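Local coordinates for beta 1-3 glucanase (PDB 5H4E), which probably hydrolyses beta-1,3-glucans, as a bacterial glucanase domain of glycoside hydrolase family 64, at residues 300-312 and 318-331. Sequence-based numbering, arbitrary orientation.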
loop_
_atom_site.group_PDB
_atom_site.type_symbol
_atom_site.label_atom_id
_atom_site.label_comp_id
_atom_site.label_asym_id
_atom_site.label_seq_id
_atom_site.Cartn_x
_atom_site.Cartn_y
_atom_site.Cartn_z
ATOM N N LYS A 300 -14.685 10.751 0.258
ATOM C CA LYS A 300 -13.346 11.103 -0.224
ATOM C C LYS A 300 -12.657 9.904 -0.889
ATOM O O LYS A 300 -11.958 10.060 -1.893
ATOM C CB LYS A 300 -12.489 11.646 0.930
ATOM C CG LYS A 300 -12.931 13.030 1.397
ATOM C CD LYS A 300 -12.193 13.500 2.647
ATOM C CE LYS A 300 -12.861 14.748 3.201
ATOM N NZ LYS A 300 -12.039 15.422 4.255
ATOM N N ALA A 301 -12.877 8.713 -0.339
ATOM C CA ALA A 301 -12.287 7.493 -0.893
ATOM C C ALA A 301 -12.835 7.226 -2.299
ATOM O O ALA A 301 -12.092 6.911 -3.235
ATOM C CB ALA A 301 -12.561 6.307 0.024
ATOM N N GLN A 302 -14.147 7.353 -2.435
ATOM C CA GLN A 302 -14.786 7.104 -3.718
ATOM C C GLN A 302 -14.350 8.126 -4.757
ATOM O O GLN A 302 -14.078 7.772 -5.902
ATOM C CB GLN A 302 -16.293 7.126 -3.557
ATOM C CG GLN A 302 -16.805 5.993 -2.718
ATOM C CD GLN A 302 -17.134 4.776 -3.552
ATOM O OE1 GLN A 302 -17.019 4.807 -4.782
ATOM N NE2 GLN A 302 -17.576 3.703 -2.895
ATOM N N VAL A 303 -14.287 9.392 -4.360
ATOM C CA VAL A 303 -13.938 10.457 -5.299
ATOM C C VAL A 303 -12.473 10.323 -5.724
ATOM O O VAL A 303 -12.139 10.403 -6.909
ATOM C CB VAL A 303 -14.222 11.850 -4.682
ATOM C CG1 VAL A 303 -13.612 12.953 -5.519
ATOM C CG2 VAL A 303 -15.752 12.056 -4.533
ATOM N N CYS A 304 -11.592 10.071 -4.768
ATOM C CA CYS A 304 -10.191 9.871 -5.117
ATOM C C CYS A 304 -10.014 8.699 -6.095
ATOM O O CYS A 304 -9.334 8.818 -7.120
ATOM C CB CYS A 304 -9.361 9.632 -3.854
ATOM S SG CYS A 304 -7.601 9.441 -4.175
ATOM N N ALA A 305 -10.628 7.568 -5.770
ATOM C CA ALA A 305 -10.537 6.387 -6.624
ATOM C C ALA A 305 -11.108 6.687 -8.005
ATOM O O ALA A 305 -10.565 6.237 -9.012
ATOM C CB ALA A 305 -11.261 5.203 -5.991
ATOM N N ALA A 306 -12.190 7.464 -8.062
ATOM C CA ALA A 306 -12.818 7.740 -9.362
ATOM C C ALA A 306 -11.937 8.650 -10.225
ATOM O O ALA A 306 -11.891 8.518 -11.459
ATOM C CB ALA A 306 -14.206 8.358 -9.164
ATOM N N PHE A 307 -11.222 9.567 -9.583
ATOM C CA PHE A 307 -10.237 10.358 -10.307
ATOM C C PHE A 307 -9.143 9.474 -10.870
ATOM O O PHE A 307 -8.866 9.538 -12.066
ATOM C CB PHE A 307 -9.644 11.450 -9.421
ATOM C CG PHE A 307 -10.425 12.733 -9.459
ATOM C CD1 PHE A 307 -10.501 13.472 -10.630
ATOM C CD2 PHE A 307 -11.079 13.206 -8.327
ATOM C CE1 PHE A 307 -11.223 14.668 -10.674
ATOM C CE2 PHE A 307 -11.810 14.397 -8.375
ATOM C CZ PHE A 307 -11.864 15.121 -9.545
ATOM N N ASN A 308 -8.538 8.625 -10.037
ATOM C CA ASN A 308 -7.495 7.730 -10.534
ATOM C C ASN A 308 -7.957 6.827 -11.677
ATOM O O ASN A 308 -7.184 6.526 -12.597
ATOM C CB ASN A 308 -6.955 6.854 -9.404
ATOM C CG ASN A 308 -5.992 7.602 -8.519
ATOM O OD1 ASN A 308 -4.819 7.752 -8.855
ATOM N ND2 ASN A 308 -6.490 8.119 -7.408
ATOM N N ARG A 309 -9.215 6.406 -11.607
ATOM C CA ARG A 309 -9.786 5.478 -12.585
ATOM C C ARG A 309 -10.419 6.198 -13.780
ATOM O O ARG A 309 -10.883 5.542 -14.723
ATOM C CB ARG A 309 -10.829 4.579 -11.902
ATOM C CG ARG A 309 -10.228 3.599 -10.884
ATOM C CD ARG A 309 -11.291 3.011 -9.947
ATOM N NE ARG A 309 -10.714 2.036 -9.023
ATOM C CZ ARG A 309 -11.340 1.551 -7.952
ATOM N NH1 ARG A 309 -12.569 1.966 -7.645
ATOM N NH2 ARG A 309 -10.726 0.665 -7.169
ATOM N N HIS A 310 -10.390 7.534 -13.745
ATOM C CA HIS A 310 -11.017 8.415 -14.743
ATOM C C HIS A 310 -12.483 8.030 -15.000
ATOM O O HIS A 310 -12.870 7.730 -16.124
ATOM C CB HIS A 310 -10.219 8.412 -16.064
ATOM C CG HIS A 310 -10.560 9.548 -16.989
ATOM N ND1 HIS A 310 -9.665 10.556 -17.293
ATOM C CD2 HIS A 310 -11.684 9.822 -17.700
ATOM C CE1 HIS A 310 -10.226 11.404 -18.140
ATOM N NE2 HIS A 310 -11.448 10.982 -18.404
ATOM N N VAL A 311 -13.299 8.054 -13.952
ATOM C CA VAL A 311 -14.728 7.786 -14.086
ATOM C C VAL A 311 -15.565 8.763 -13.253
ATOM O O VAL A 311 -16.726 8.477 -12.942
ATOM C CB VAL A 311 -15.093 6.332 -13.671
ATOM C CG1 VAL A 311 -14.692 5.333 -14.762
ATOM C CG2 VAL A 311 -14.472 5.966 -12.312
ATOM N N MET A 312 -14.981 9.915 -12.913
ATOM C CA MET A 312 -15.679 10.916 -12.105
ATOM C C MET A 312 -16.988 11.369 -12.764
ATOM O O MET A 312 -17.937 11.748 -12.080
ATOM C CB MET A 312 -14.763 12.120 -11.836
ATOM C CG MET A 312 -13.933 11.978 -10.541
ATOM S SD MET A 312 -14.976 11.831 -9.069
ATOM C CE MET A 312 -15.539 13.528 -8.837
ATOM N N TRP A 318 -18.962 3.257 -11.176
ATOM C CA TRP A 318 -17.834 3.280 -10.259
ATOM C C TRP A 318 -17.467 1.877 -9.763
ATOM O O TRP A 318 -16.332 1.637 -9.360
ATOM C CB TRP A 318 -18.138 4.206 -9.082
ATOM C CG TRP A 318 -17.936 5.655 -9.417
ATOM C CD1 TRP A 318 -17.615 6.181 -10.640
ATOM C CD2 TRP A 318 -18.012 6.757 -8.514
ATOM N NE1 TRP A 318 -17.495 7.547 -10.551
ATOM C CE2 TRP A 318 -17.737 7.928 -9.257
ATOM C CE3 TRP A 318 -18.284 6.869 -7.149
ATOM C CZ2 TRP A 318 -17.732 9.198 -8.679
ATOM C CZ3 TRP A 318 -18.281 8.131 -6.573
ATOM C CH2 TRP A 318 -17.995 9.278 -7.335
ATOM N N ASN A 319 -18.420 0.951 -9.817
ATOM C CA ASN A 319 -18.173 -0.419 -9.400
ATOM C C ASN A 319 -17.852 -1.382 -10.552
ATOM O O ASN A 319 -17.819 -2.599 -10.354
ATOM C CB ASN A 319 -19.377 -0.951 -8.610
ATOM C CG ASN A 319 -20.650 -1.070 -9.452
ATOM O OD1 ASN A 319 -20.655 -0.833 -10.664
ATOM N ND2 ASN A 319 -21.741 -1.461 -8.796
ATOM N N ASN A 320 -17.628 -0.848 -11.745
ATOM C CA ASN A 320 -17.442 -1.704 -12.913
ATOM C C ASN A 320 -16.136 -1.405 -13.642
ATOM O O ASN A 320 -16.045 -0.439 -14.392
ATOM C CB ASN A 320 -18.628 -1.559 -13.880
ATOM C CG ASN A 320 -18.615 -2.607 -14.997
ATOM O OD1 ASN A 320 -17.558 -3.082 -15.415
ATOM N ND2 ASN A 320 -19.798 -2.970 -15.482
ATOM N N SER A 321 -15.151 -2.284 -13.462
ATOM C CA SER A 321 -13.791 -2.036 -13.931
ATOM C C SER A 321 -13.692 -1.969 -15.450
ATOM O O SER A 321 -12.675 -1.539 -15.996
ATOM C CB SER A 321 -12.849 -3.113 -13.391
ATOM O OG SER A 321 -13.204 -4.383 -13.896
ATOM N N ALA A 322 -14.757 -2.379 -16.133
ATOM C CA ALA A 322 -14.782 -2.316 -17.582
ATOM C C ALA A 322 -14.779 -0.866 -18.047
ATOM O O ALA A 322 -14.471 -0.571 -19.204
ATOM C CB ALA A 322 -16.000 -3.074 -18.129
ATOM N N TYR A 323 -15.107 0.043 -17.133
ATOM C CA TYR A 323 -15.162 1.460 -17.468
ATOM C C TYR A 323 -13.941 2.244 -16.972
ATOM O O TYR A 323 -13.820 3.434 -17.271
ATOM C CB TYR A 323 -16.444 2.077 -16.901
ATOM C CG TYR A 323 -17.685 1.580 -17.605
ATOM C CD1 TYR A 323 -18.258 0.361 -17.267
ATOM C CD2 TYR A 323 -18.264 2.316 -18.630
ATOM C CE1 TYR A 323 -19.393 -0.101 -17.921
ATOM C CE2 TYR A 323 -19.390 1.863 -19.287
ATOM C CZ TYR A 323 -19.947 0.654 -18.927
ATOM O OH TYR A 323 -21.067 0.205 -19.581
ATOM N N PHE A 324 -13.042 1.580 -16.238
ATOM C CA PHE A 324 -11.904 2.266 -15.622
ATOM C C PHE A 324 -10.773 2.470 -16.637
ATOM O O PHE A 324 -10.574 1.637 -17.525
ATOM C CB PHE A 324 -11.319 1.491 -14.421
ATOM C CG PHE A 324 -12.282 1.210 -13.280
ATOM C CD1 PHE A 324 -13.504 1.855 -13.163
ATOM C CD2 PHE A 324 -11.919 0.293 -12.298
ATOM C CE1 PHE A 324 -14.361 1.562 -12.099
ATOM C CE2 PHE A 324 -12.767 -0.002 -11.241
ATOM C CZ PHE A 324 -13.987 0.643 -11.139
ATOM N N TYR A 325 -10.020 3.556 -16.464
ATOM C CA TYR A 325 -8.783 3.814 -17.208
ATOM C C TYR A 325 -8.973 3.895 -18.719
ATOM O O TYR A 325 -8.058 3.576 -19.479
ATOM C CB TYR A 325 -7.748 2.734 -16.892
ATOM C CG TYR A 325 -7.536 2.496 -15.414
ATOM C CD1 TYR A 325 -6.852 3.421 -14.631
ATOM C CD2 TYR A 325 -8.002 1.341 -14.806
ATOM C CE1 TYR A 325 -6.650 3.199 -13.279
ATOM C CE2 TYR A 325 -7.801 1.106 -13.446
ATOM C CZ TYR A 325 -7.125 2.038 -12.692
ATOM O OH TYR A 325 -6.916 1.795 -11.353
ATOM N N LYS A 326 -10.147 4.349 -19.149
ATOM C CA LYS A 326 -10.488 4.360 -20.572
ATOM C C LYS A 326 -9.985 5.602 -21.301
ATOM O O LYS A 326 -9.932 5.638 -22.529
ATOM C CB LYS A 326 -12.000 4.238 -20.747
ATOM C CG LYS A 326 -12.546 2.832 -20.551
ATOM C CD LYS A 326 -12.240 1.968 -21.772
ATOM C CE LYS A 326 -12.760 0.535 -21.636
ATOM N NZ LYS A 326 -12.192 -0.194 -20.457
ATOM N N ASP A 327 -9.629 6.632 -20.553
ATOM C CA ASP A 327 -8.992 7.783 -21.177
ATOM C C ASP A 327 -8.072 8.489 -20.198
ATOM O O ASP A 327 -8.227 8.368 -18.982
ATOM C CB ASP A 327 -10.035 8.765 -21.722
ATOM C CG ASP A 327 -9.432 9.763 -22.721
ATOM O OD1 ASP A 327 -8.257 9.569 -23.132
ATOM O OD2 ASP A 327 -10.128 10.735 -23.097
ATOM N N ALA A 328 -7.107 9.222 -20.750
ATOM C CA ALA A 328 -6.158 10.001 -19.969
ATOM C C ALA A 328 -6.775 11.335 -19.548
ATOM O O ALA A 328 -7.605 11.895 -20.272
ATOM C CB ALA A 328 -4.885 10.230 -20.781
ATOM N N PRO A 329 -6.384 11.857 -18.378
ATOM C CA PRO A 329 -5.418 11.280 -17.439
ATOM C C PRO A 329 -6.034 10.181 -16.583
ATOM O O PRO A 329 -7.169 10.294 -16.136
ATOM C CB PRO A 329 -5.032 12.475 -16.573
ATOM C CG PRO A 329 -6.278 13.282 -16.511
ATOM C CD PRO A 329 -6.889 13.158 -17.899
ATOM N N ALA A 330 -5.263 9.129 -16.337
ATOM C CA ALA A 330 -5.683 8.091 -15.408
ATOM C C ALA A 330 -4.436 7.517 -14.764
ATOM O O ALA A 330 -3.324 7.792 -15.217
ATOM C CB ALA A 330 -6.474 7.009 -16.129
ATOM N N ASN A 331 -4.608 6.717 -13.723
ATOM C CA ASN A 331 -3.436 6.133 -13.064
ATOM C C ASN A 331 -2.999 4.868 -13.806
ATOM O O ASN A 331 -3.324 3.753 -13.408
ATOM C CB ASN A 331 -3.730 5.844 -11.594
ATOM C CG ASN A 331 -2.474 5.626 -10.788
ATOM O OD1 ASN A 331 -1.521 5.048 -11.288
ATOM N ND2 ASN A 331 -2.461 6.100 -9.537
HETATM O O HOH W 1 -14.382 3.633 -8.894
HETATM O O HOH W 2 -8.561 0.234 -10.038
HETATM O O HOH W 3 -12.378 5.650 -17.782
#
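Val311 O takes the indole N-H of Trp318 (NE1 to O 2.7 Å), lying in the ring plane while NE1 stands above its carbonyl plane. Ala306 CB packs against one indole face, 3.6 Å from CE2, and Val311 CG2 touches CD1. Arg309 lies alongside Phe324, while the face of the Tyr325 ring meets its CA. Arg309 CD sits over the centre of Phe324 (3.6 Å to the centroid). The chain, extended from CG to NE (chi3 177°), carries the guanidinium out alongside the ring, their planes nearly parallel, with Ala305 CB against the opposite guanidinium face. NH1 reaches Trp318 O through one water, NE meets Tyr325 OH through another, and NH2 forms a salt bridge with Asp352. Past the helix end, His310 closes a Schellman motif with positive phi; its ND1 donates in the ring plane to Pro329 O (2.8 Å). The last-turn carbonyls are used too: Arg309 O accepts from Tyr325 N (2.8 Å) and Asn308 O from Asn331 N (2.8 Å), while Asn331 ND2 donates to Asn308 OD1, and Asn331 OD1 caps helix 332-339 at Ala334 N. The loop thus supplies donors to the C-terminal carbonyls of helix 294-309, and the largely buried arginine charge is probably balanced by Asp352.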